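Local coordinates for putative pectin lyase (Geobacillus virus E2, PDB 7CHU), which is the tailspike of a thermophilic bacteriophage, whose pectate lyase-like fold suggests that it binds and perhaps cleaves host surface polysaccharide, at residues A[127-132]-A[157-162]; A[184-189]-A[205-210]; A[240-245]-A[266-271]. All blocks are in the same frame, centred on the assembly; numbering follows the deposited sequence.

In the fold
All three contacts join neighbouring coils of one parallel beta-helix. Contacts 1 and 3 each pair two parallel strands in register, with apolar side chains on the inner face and polar or tyrosine side chains on the other. Contact 3 is buried. Contacts 1 and 2 are partly buried. Contact 2 has no regular strand pairing and lies at a corner, where a loop is held by an amide, a carboxylate and backbone groups. Contacts 1 and 2 touch: Val157 N probably bonds to Ile187 O. The ring of His210 in contact 2 packs on Tyr241 of contact 3. Contacts 1 and 3 do not touch, their nearest atoms being about 11 Å apart.

Contact 1 (A[127-132]-A[157-162]); sequences KITINK and VFEFVP
Ile130 lays its CD1 methyl over the centre of one face of the Phe160 ring, 4.0 Å from the centroid. Its chi2 of 86° turns CD1 to that place. The rim atoms CD2 and CE2 of the same ring pack on CB and CG2 of Ile130. The Phe158 ring is met differently. Ile128 CG2 comes to its edge, near the ring plane, 3.8 Å from Phe158 CD1. Ile130 CD1 also approaches this ring obliquely, so one methyl serves both phenylalanines. These four side chains share one face of the strand pair. Leu137 touches Phe158, Phe160 and Ile130, and helix 91-99 covers Ile128.

Thr129 and Glu159 lie on the other face, and the ends of Lys127 and Asn131 come to Glu159 and its water. Lys127 NZ forms a salt bridge with Glu159 OE1 at 3.0 Å and meets it from above the carboxylate plane. The lysine chain bends at chi3, and its CD and CE also lie against OE1. A water donates to Glu159 OE1 at 2.8 Å and accepts from Asn131 ND2 at 3.1 Å. Asn131 ND2 has a second partner, Val161 O, at 3.0 Å. That bond lies in the amide plane and is nearly straight (169°). The two bonds from ND2 would hold the rotation of the amide.

The backbones run parallel. Ile128 N bonds to Val157 O, Glu159 N to Ile128 O, and Ile130 N to Glu159 O. The bond from Val161 N to Ile130 O is longer, at 3.3 Å. Three pairs are bridged: Ile128 with Phe158, Thr129 with Glu159, Ile130 with Phe160. Such in-register alignment of side chains on successive coils, here isoleucine beside phenylalanine on the inside, is characteristic of the parallel beta-helix of the pectate lyase-like family.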
loop_
_atom_site.group_PDB
_atom_site.type_symbol
_atom_site.label_atom_id
_atom_site.label_comp_id
_atom_site.label_asym_id
_atom_site.label_seq_id
_atom_site.Cartn_x
_atom_site.Cartn_y
_atom_site.Cartn_z
ATOM N N LYS A 127 -29.998 19.566 -3.984
ATOM C CA LYS A 127 -28.944 19.185 -3.057
ATOM C C LYS A 127 -29.515 18.405 -1.879
ATOM O O LYS A 127 -30.526 18.804 -1.290
ATOM C CB LYS A 127 -28.243 20.455 -2.577
ATOM C CG LYS A 127 -27.193 20.247 -1.516
ATOM C CD LYS A 127 -26.596 21.596 -1.059
ATOM C CE LYS A 127 -27.615 22.515 -0.377
ATOM N NZ LYS A 127 -26.915 23.670 0.279
ATOM N N ILE A 128 -28.865 17.291 -1.541
ATOM C CA ILE A 128 -29.181 16.496 -0.356
ATOM C C ILE A 128 -28.098 16.739 0.683
ATOM O O ILE A 128 -26.910 16.574 0.393
ATOM C CB ILE A 128 -29.298 15.000 -0.704
ATOM C CG1 ILE A 128 -30.555 14.759 -1.561
ATOM C CG2 ILE A 128 -29.347 14.153 0.575
ATOM C CD1 ILE A 128 -30.582 13.394 -2.222
ATOM N N THR A 129 -28.499 17.092 1.899
ATOM C CA THR A 129 -27.556 17.542 2.908
ATOM C C THR A 129 -27.446 16.529 4.041
ATOM O O THR A 129 -28.447 15.971 4.500
ATOM C CB THR A 129 -27.967 18.917 3.460
ATOM O OG1 THR A 129 -29.249 18.816 4.098
ATOM C CG2 THR A 129 -28.052 19.951 2.333
ATOM N N ILE A 130 -26.217 16.310 4.486
ATOM C CA ILE A 130 -25.895 15.482 5.636
ATOM C C ILE A 130 -25.200 16.414 6.625
ATOM O O ILE A 130 -24.052 16.828 6.395
ATOM C CB ILE A 130 -24.990 14.297 5.255
ATOM C CG1 ILE A 130 -25.676 13.387 4.232
ATOM C CG2 ILE A 130 -24.674 13.453 6.499
ATOM C CD1 ILE A 130 -25.525 13.786 2.783
ATOM N N ASN A 131 -25.895 16.785 7.699
ATOM C CA ASN A 131 -25.386 17.803 8.615
ATOM C C ASN A 131 -25.090 17.257 10.004
ATOM O O ASN A 131 -24.835 18.045 10.924
ATOM C CB ASN A 131 -26.368 18.975 8.772
ATOM C CG ASN A 131 -26.772 19.603 7.459
ATOM O OD1 ASN A 131 -27.954 19.777 7.218
ATOM N ND2 ASN A 131 -25.795 19.981 6.615
ATOM N N LYS A 132 -25.151 15.958 10.199
ATOM C CA LYS A 132 -24.929 15.382 11.517
ATOM C C LYS A 132 -23.870 14.292 11.432
ATOM O O LYS A 132 -23.709 13.654 10.392
ATOM C CB LYS A 132 -26.233 14.825 12.094
ATOM C CG LYS A 132 -27.252 15.929 12.389
ATOM C CD LYS A 132 -28.513 15.369 13.014
ATOM C CE LYS A 132 -29.534 16.477 13.228
ATOM N NZ LYS A 132 -30.806 15.944 13.794
ATOM N N VAL A 157 -24.642 17.009 -5.223
ATOM C CA VAL A 157 -25.694 16.012 -5.032
ATOM C C VAL A 157 -25.812 15.674 -3.554
ATOM O O VAL A 157 -26.896 15.746 -2.963
ATOM C CB VAL A 157 -25.412 14.752 -5.873
ATOM C CG1 VAL A 157 -26.515 13.731 -5.679
ATOM C CG2 VAL A 157 -25.313 15.090 -7.330
ATOM N N PHE A 158 -24.682 15.340 -2.923
ATOM C CA PHE A 158 -24.603 15.124 -1.483
ATOM C C PHE A 158 -23.675 16.179 -0.902
ATOM O O PHE A 158 -22.486 16.202 -1.236
ATOM C CB PHE A 158 -24.054 13.731 -1.147
ATOM C CG PHE A 158 -24.978 12.608 -1.480
ATOM C CD1 PHE A 158 -26.277 12.582 -0.981
ATOM C CD2 PHE A 158 -24.538 11.550 -2.264
ATOM C CE1 PHE A 158 -27.122 11.523 -1.276
ATOM C CE2 PHE A 158 -25.375 10.491 -2.557
ATOM C CZ PHE A 158 -26.666 10.474 -2.073
ATOM N N GLU A 159 -24.196 16.992 0.021
ATOM C CA GLU A 159 -23.407 17.966 0.764
ATOM C C GLU A 159 -23.238 17.478 2.201
ATOM O O GLU A 159 -24.222 17.393 2.951
ATOM C CB GLU A 159 -24.076 19.352 0.734
ATOM C CG GLU A 159 -23.196 20.462 1.335
ATOM C CD GLU A 159 -23.925 21.823 1.529
ATOM O OE1 GLU A 159 -25.138 21.847 1.838
ATOM O OE2 GLU A 159 -23.272 22.880 1.399
ATOM N N PHE A 160 -21.993 17.188 2.593
ATOM C CA PHE A 160 -21.624 16.898 3.976
ATOM C C PHE A 160 -20.976 18.161 4.527
ATOM O O PHE A 160 -19.912 18.564 4.054
ATOM C CB PHE A 160 -20.636 15.723 4.092
ATOM C CG PHE A 160 -21.162 14.378 3.622
ATOM C CD1 PHE A 160 -21.192 14.067 2.267
ATOM C CD2 PHE A 160 -21.587 13.415 4.542
ATOM C CE1 PHE A 160 -21.654 12.830 1.836
ATOM C CE2 PHE A 160 -22.048 12.178 4.125
ATOM C CZ PHE A 160 -22.096 11.892 2.762
ATOM N N VAL A 161 -21.598 18.777 5.533
ATOM C CA VAL A 161 -21.068 19.985 6.170
ATOM C C VAL A 161 -21.752 20.080 7.531
ATOM O O VAL A 161 -22.940 19.757 7.622
ATOM C CB VAL A 161 -21.330 21.236 5.308
ATOM C CG1 VAL A 161 -22.851 21.514 5.161
ATOM C CG2 VAL A 161 -20.647 22.483 5.873
ATOM N N PRO A 162 -21.082 20.514 8.598
ATOM C CA PRO A 162 -21.784 20.646 9.881
ATOM C C PRO A 162 -22.827 21.743 9.799
ATOM O O PRO A 162 -22.594 22.795 9.203
ATOM C CB PRO A 162 -20.670 21.017 10.870
ATOM C CG PRO A 162 -19.564 21.626 9.988
ATOM C CD PRO A 162 -19.646 20.831 8.712
HETATM O O HOH W 1 -26.186 22.163 4.404
#

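Contact 2 (A[184-189]-A[205-210]); sequences NDCIGV and RYCANH
Asn209 gives its ND2 to Asp185 OD1 at 2.9 Å. The bond uses the syn lone pair of OD1, and the amide and carboxylate planes are nearly coplanar, 12° apart. Asp185 CG stands anti to the backbone N (chi1 -176°), which carries the carboxylate out to Asn209. The other end of the Asn209 amide is also held: OD1 accepts from His210 N, within its own segment, at 2.9 Å. OD1 also rests on Ile187 CG1. Both ends of the amide are therefore fixed.

Backbone bonds follow next to this pair. Ala208 N bonds to Asn184 O at 2.9 Å, and Ala208 CB packs close to the same oxygen. Asn209 N reaches Cys186 O at 3.2 Å, from above the carbonyl plane. His210 O receives a weak bond from Gly188 N and a CA-H...O contact from Ile187 CA. Cys207 SG sits on Gly188 CA at 3.5 Å, where no side chain stands in the way. The sulfurs of Cys186 and Cys207 are 4.2 Å apart, so they pack without a disulfide.

Further out, Asp185 centres an inverse gamma turn. Asn230 OD1 holds Cys207 N. His210 ND1 bonds to His238 N, and the His210 ring meets that of Tyr241 on the next coil.

The chain turns a corner at Gly188. The two segments form no regular strand pair, though Val189 pairs with Gly211 and Tyr213. The chemistry suggests that the loop is held largely by polar bonds, those of Asn209-Asp185 and Ala208-Asn184 being the shorter, with the Asn209 amide probably helping to orient the Asp185 carboxylate.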
loop_
_atom_site.group_PDB
_atom_site.type_symbol
_atom_site.label_atom_id
_atom_site.label_comp_id
_atom_site.label_asym_id
_atom_site.label_seq_id
_atom_site.Cartn_x
_atom_site.Cartn_y
_atom_site.Cartn_z
ATOM N N ASN A 184 -24.420 17.265 -16.118
ATOM C CA ASN A 184 -25.008 18.497 -15.624
ATOM C C ASN A 184 -24.013 19.288 -14.778
ATOM O O ASN A 184 -23.009 18.759 -14.290
ATOM C CB ASN A 184 -26.263 18.197 -14.816
ATOM C CG ASN A 184 -27.359 17.608 -15.671
ATOM O OD1 ASN A 184 -27.949 16.575 -15.348
ATOM N ND2 ASN A 184 -27.621 18.250 -16.781
ATOM N N ASP A 185 -24.312 20.576 -14.600
ATOM C CA ASP A 185 -23.480 21.451 -13.765
ATOM C C ASP A 185 -23.841 21.238 -12.297
ATOM O O ASP A 185 -24.600 22.002 -11.683
ATOM C CB ASP A 185 -23.635 22.911 -14.165
ATOM C CG ASP A 185 -22.712 23.826 -13.386
ATOM O OD1 ASP A 185 -21.860 23.339 -12.597
ATOM O OD2 ASP A 185 -22.842 25.049 -13.563
ATOM N N CYS A 186 -23.276 20.169 -11.731
ATOM C CA CYS A 186 -23.419 19.827 -10.320
ATOM C C CYS A 186 -22.085 19.297 -9.812
ATOM O O CYS A 186 -21.261 18.815 -10.591
ATOM C CB CYS A 186 -24.539 18.804 -10.081
ATOM S SG CYS A 186 -24.206 17.170 -10.817
ATOM N N ILE A 187 -21.856 19.435 -8.505
ATOM C CA ILE A 187 -20.775 18.748 -7.808
ATOM C C ILE A 187 -21.298 17.368 -7.407
ATOM O O ILE A 187 -22.455 17.236 -7.018
ATOM C CB ILE A 187 -20.316 19.560 -6.581
ATOM C CG1 ILE A 187 -19.709 20.908 -7.026
ATOM C CG2 ILE A 187 -19.324 18.735 -5.700
ATOM C CD1 ILE A 187 -19.635 21.943 -5.910
ATOM N N GLY A 188 -20.473 16.334 -7.530
ATOM C CA GLY A 188 -20.956 15.024 -7.140
ATOM C C GLY A 188 -21.119 14.932 -5.645
ATOM O O GLY A 188 -22.216 14.685 -5.135
ATOM N N VAL A 189 -20.026 15.151 -4.924
ATOM C CA VAL A 189 -20.003 15.052 -3.470
ATOM C C VAL A 189 -19.196 16.224 -2.960
ATOM O O VAL A 189 -18.098 16.490 -3.468
ATOM C CB VAL A 189 -19.371 13.729 -2.982
ATOM C CG1 VAL A 189 -19.215 13.733 -1.456
ATOM C CG2 VAL A 189 -20.167 12.527 -3.474
ATOM N N ARG A 205 -19.034 10.406 -11.256
ATOM C CA ARG A 205 -18.786 10.410 -12.685
ATOM C C ARG A 205 -19.726 11.385 -13.380
ATOM O O ARG A 205 -20.875 11.550 -12.973
ATOM C CB ARG A 205 -18.949 9.003 -13.283
ATOM C CG ARG A 205 -18.049 7.934 -12.638
ATOM C CD ARG A 205 -18.284 6.544 -13.250
ATOM N NE ARG A 205 -17.705 6.474 -14.588
ATOM C CZ ARG A 205 -18.038 5.585 -15.518
ATOM N NH1 ARG A 205 -18.964 4.657 -15.266
ATOM N NH2 ARG A 205 -17.429 5.626 -16.705
ATOM N N TYR A 206 -19.219 12.020 -14.441
ATOM C CA TYR A 206 -20.019 12.846 -15.348
ATOM C C TYR A 206 -20.620 14.068 -14.659
ATOM O O TYR A 206 -21.717 14.515 -15.012
ATOM C CB TYR A 206 -21.120 12.026 -16.026
ATOM C CG TYR A 206 -20.588 10.858 -16.811
ATOM C CD1 TYR A 206 -19.971 11.050 -18.040
ATOM C CD2 TYR A 206 -20.701 9.561 -16.322
ATOM C CE1 TYR A 206 -19.479 9.980 -18.770
ATOM C CE2 TYR A 206 -20.194 8.481 -17.039
ATOM C CZ TYR A 206 -19.584 8.702 -18.262
ATOM O OH TYR A 206 -19.097 7.638 -18.985
ATOM N N CYS A 207 -19.902 14.622 -13.680
ATOM C CA CYS A 207 -20.307 15.876 -13.044
ATOM C C CYS A 207 -19.543 17.011 -13.722
ATOM O O CYS A 207 -18.314 16.986 -13.765
ATOM C CB CYS A 207 -20.002 15.852 -11.549
ATOM S SG CYS A 207 -20.870 14.585 -10.650
ATOM N N ALA A 208 -20.256 18.013 -14.227
ATOM C CA ALA A 208 -19.569 19.079 -14.959
ATOM C C ALA A 208 -19.004 20.166 -14.042
ATOM O O ALA A 208 -18.220 21.013 -14.498
ATOM C CB ALA A 208 -20.507 19.679 -16.006
ATOM N N ASN A 209 -19.361 20.159 -12.767
ATOM C CA ASN A 209 -18.652 20.940 -11.765
ATOM C C ASN A 209 -17.572 20.026 -11.171
ATOM O O ASN A 209 -17.196 19.033 -11.796
ATOM C CB ASN A 209 -19.651 21.494 -10.746
ATOM C CG ASN A 209 -19.236 22.834 -10.171
ATOM O OD1 ASN A 209 -18.286 22.918 -9.396
ATOM N ND2 ASN A 209 -19.980 23.886 -10.515
ATOM N N HIS A 210 -17.031 20.346 -9.998
ATOM C CA HIS A 210 -16.072 19.446 -9.370
ATOM C C HIS A 210 -16.723 18.081 -9.158
ATOM O O HIS A 210 -17.930 17.987 -8.910
ATOM C CB HIS A 210 -15.609 19.991 -8.016
ATOM C CG HIS A 210 -14.952 21.338 -8.066
ATOM N ND1 HIS A 210 -13.882 21.631 -8.896
ATOM C CD2 HIS A 210 -15.178 22.454 -7.334
ATOM C CE1 HIS A 210 -13.496 22.876 -8.678
ATOM N NE2 HIS A 210 -14.259 23.392 -7.728
#

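Contact 3 (A[240-245]-A[266-271]); sequences VYIYNG and SHVYFD
Asp271 O is gripped by two groups of segment 240-245. Asn244 N donates to it at 3.1 Å, and Tyr243 CA makes a CA-H...O contact at 3.4 Å. The edge of the Tyr243 ring, at CD1, also comes near this oxygen. The Asp271 carboxylate lies beside the same ring, its plane turned 47° from it. Over the centre of one face of the Tyr243 ring stands Gly245 N.

Asp271 also reaches Tyr241. Tyr241 OH donates to Asp271 OD2, but the modelled separation is too short to be taken literally. The carboxylate plane is steep to the ring, 78° from it, with OD2 at the ring edge. Thr273 OG1 holds the other oxygen, OD1. Tyr241 and Tyr269 lie side by side with nearly parallel rings, 7° apart. They are slid so far that they barely overlap, and their centroids are 5.0 Å apart. The nearest atoms are Tyr241 CE2 and Tyr269 CD1, at 3.4 Å. In both residues CG is anti to the backbone N, and the side chains point the same way. His238 stacks on Tyr269, so the aromatic row continues.

The opposite face is apolar. Ile242 CD1 lies over one face of the Phe270 ring, 3.9 Å from its centroid and nearest to CE1 and CZ. Val240 and Val268 stand beside this pair. Strand 251-256 packs against Val240 and Ile242 through Leu253 and Phe255.

The strands are parallel. Ile242 N bonds to Tyr269 O at 2.9 Å, and Asp271 N to Ile242 O at 2.8 Å. Tyr269 N bonds to Val240 O, and Val240 N to His267 O. This protein adds a row of neighbouring aromatic side chains on the other face. In-register parallel strands around an apolar interior are characteristic of the pectate lyase-like beta-helix.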
loop_
_atom_site.group_PDB
_atom_site.type_symbol
_atom_site.label_atom_id
_atom_site.label_comp_id
_atom_site.label_asym_id
_atom_site.label_seq_id
_atom_site.Cartn_x
_atom_site.Cartn_y
_atom_site.Cartn_z
ATOM N N VAL A 240 -11.121 16.038 -8.453
ATOM C CA VAL A 240 -11.124 16.214 -6.999
ATOM C C VAL A 240 -10.471 17.557 -6.718
ATOM O O VAL A 240 -9.365 17.815 -7.199
ATOM C CB VAL A 240 -10.349 15.099 -6.272
ATOM C CG1 VAL A 240 -10.387 15.334 -4.742
ATOM C CG2 VAL A 240 -10.917 13.742 -6.612
ATOM N N TYR A 241 -11.156 18.425 -5.987
ATOM C CA TYR A 241 -10.638 19.750 -5.653
ATOM C C TYR A 241 -10.486 19.822 -4.140
ATOM O O TYR A 241 -11.479 19.697 -3.411
ATOM C CB TYR A 241 -11.577 20.838 -6.172
ATOM C CG TYR A 241 -10.982 22.245 -6.209
ATOM C CD1 TYR A 241 -10.939 23.056 -5.063
ATOM C CD2 TYR A 241 -10.486 22.773 -7.393
ATOM C CE1 TYR A 241 -10.381 24.364 -5.115
ATOM C CE2 TYR A 241 -9.947 24.072 -7.446
ATOM C CZ TYR A 241 -9.893 24.845 -6.313
ATOM O OH TYR A 241 -9.361 26.108 -6.403
ATOM N N ILE A 242 -9.258 19.997 -3.665
ATOM C CA ILE A 242 -8.960 19.998 -2.237
ATOM C C ILE A 242 -8.521 21.410 -1.859
ATOM O O ILE A 242 -7.460 21.872 -2.292
ATOM C CB ILE A 242 -7.874 18.966 -1.881
ATOM C CG1 ILE A 242 -8.357 17.553 -2.271
ATOM C CG2 ILE A 242 -7.546 19.078 -0.392
ATOM C CD1 ILE A 242 -7.242 16.458 -2.428
ATOM N N TYR A 243 -9.339 22.095 -1.049
ATOM C CA TYR A 243 -9.138 23.493 -0.677
ATOM C C TYR A 243 -8.821 23.597 0.817
ATOM O O TYR A 243 -9.379 22.858 1.629
ATOM C CB TYR A 243 -10.416 24.288 -1.016
ATOM C CG TYR A 243 -10.378 25.786 -0.813
ATOM C CD1 TYR A 243 -9.236 26.534 -1.113
ATOM C CD2 TYR A 243 -11.504 26.460 -0.367
ATOM C CE1 TYR A 243 -9.214 27.921 -0.934
ATOM C CE2 TYR A 243 -11.502 27.840 -0.188
ATOM C CZ TYR A 243 -10.355 28.568 -0.474
ATOM O OH TYR A 243 -10.348 29.938 -0.314
ATOM N N ASN A 244 -7.918 24.492 1.195
ATOM C CA ASN A 244 -7.677 24.613 2.629
ATOM C C ASN A 244 -8.789 25.411 3.323
ATOM O O ASN A 244 -9.094 25.142 4.492
ATOM C CB ASN A 244 -6.278 25.209 2.918
ATOM C CG ASN A 244 -6.006 26.561 2.222
ATOM O OD1 ASN A 244 -6.675 26.977 1.277
ATOM N ND2 ASN A 244 -4.951 27.215 2.676
ATOM N N GLY A 245 -9.457 26.304 2.607
ATOM C CA GLY A 245 -10.400 27.230 3.222
ATOM C C GLY A 245 -9.704 28.389 3.911
ATOM O O GLY A 245 -8.483 28.567 3.818
ATOM N N SER A 266 -8.211 18.839 -14.142
ATOM C CA SER A 266 -7.199 18.004 -13.502
ATOM C C SER A 266 -7.850 16.865 -12.714
ATOM O O SER A 266 -8.947 17.013 -12.176
ATOM C CB SER A 266 -6.345 18.861 -12.577
ATOM O OG SER A 266 -5.437 19.648 -13.347
ATOM N N HIS A 267 -7.150 15.726 -12.597
ATOM C CA HIS A 267 -7.680 14.673 -11.735
ATOM C C HIS A 267 -7.745 15.143 -10.293
ATOM O O HIS A 267 -8.763 14.971 -9.612
ATOM C CB HIS A 267 -6.840 13.399 -11.823
ATOM C CG HIS A 267 -6.885 12.751 -13.169
ATOM N ND1 HIS A 267 -8.066 12.372 -13.779
ATOM C CD2 HIS A 267 -5.892 12.444 -14.038
ATOM C CE1 HIS A 267 -7.794 11.848 -14.963
ATOM N NE2 HIS A 267 -6.485 11.885 -15.146
ATOM N N VAL A 268 -6.651 15.707 -9.804
ATOM C CA VAL A 268 -6.523 16.158 -8.426
ATOM C C VAL A 268 -5.971 17.572 -8.476
ATOM O O VAL A 268 -4.932 17.803 -9.099
ATOM C CB VAL A 268 -5.576 15.253 -7.622
ATOM C CG1 VAL A 268 -5.231 15.897 -6.290
ATOM C CG2 VAL A 268 -6.195 13.874 -7.428
ATOM N N TYR A 269 -6.669 18.515 -7.839
ATOM C CA TYR A 269 -6.243 19.912 -7.797
ATOM C C TYR A 269 -6.193 20.352 -6.338
ATOM O O TYR A 269 -7.235 20.417 -5.679
ATOM C CB TYR A 269 -7.210 20.794 -8.603
ATOM C CG TYR A 269 -6.705 22.188 -8.838
ATOM C CD1 TYR A 269 -6.738 23.127 -7.815
ATOM C CD2 TYR A 269 -6.170 22.562 -10.075
ATOM C CE1 TYR A 269 -6.279 24.428 -7.997
ATOM C CE2 TYR A 269 -5.700 23.864 -10.283
ATOM C CZ TYR A 269 -5.769 24.793 -9.240
ATOM O OH TYR A 269 -5.306 26.074 -9.403
ATOM N N PHE A 270 -4.989 20.608 -5.818
ATOM C CA PHE A 270 -4.822 21.145 -4.475
ATOM C C PHE A 270 -4.788 22.665 -4.571
ATOM O O PHE A 270 -4.118 23.225 -5.443
ATOM C CB PHE A 270 -3.538 20.655 -3.806
ATOM C CG PHE A 270 -3.629 19.266 -3.236
ATOM C CD1 PHE A 270 -4.070 19.048 -1.938
ATOM C CD2 PHE A 270 -3.252 18.185 -3.994
ATOM C CE1 PHE A 270 -4.137 17.761 -1.407
ATOM C CE2 PHE A 270 -3.277 16.893 -3.470
ATOM C CZ PHE A 270 -3.722 16.670 -2.191
ATOM N N ASP A 271 -5.526 23.326 -3.682
ATOM C CA ASP A 271 -5.612 24.785 -3.647
ATOM C C ASP A 271 -5.339 25.203 -2.208
ATOM O O ASP A 271 -6.114 24.865 -1.312
ATOM C CB ASP A 271 -6.992 25.235 -4.131
ATOM C CG ASP A 271 -7.197 26.750 -4.071
ATOM O OD1 ASP A 271 -6.358 27.501 -3.510
ATOM O OD2 ASP A 271 -8.253 27.178 -4.589
#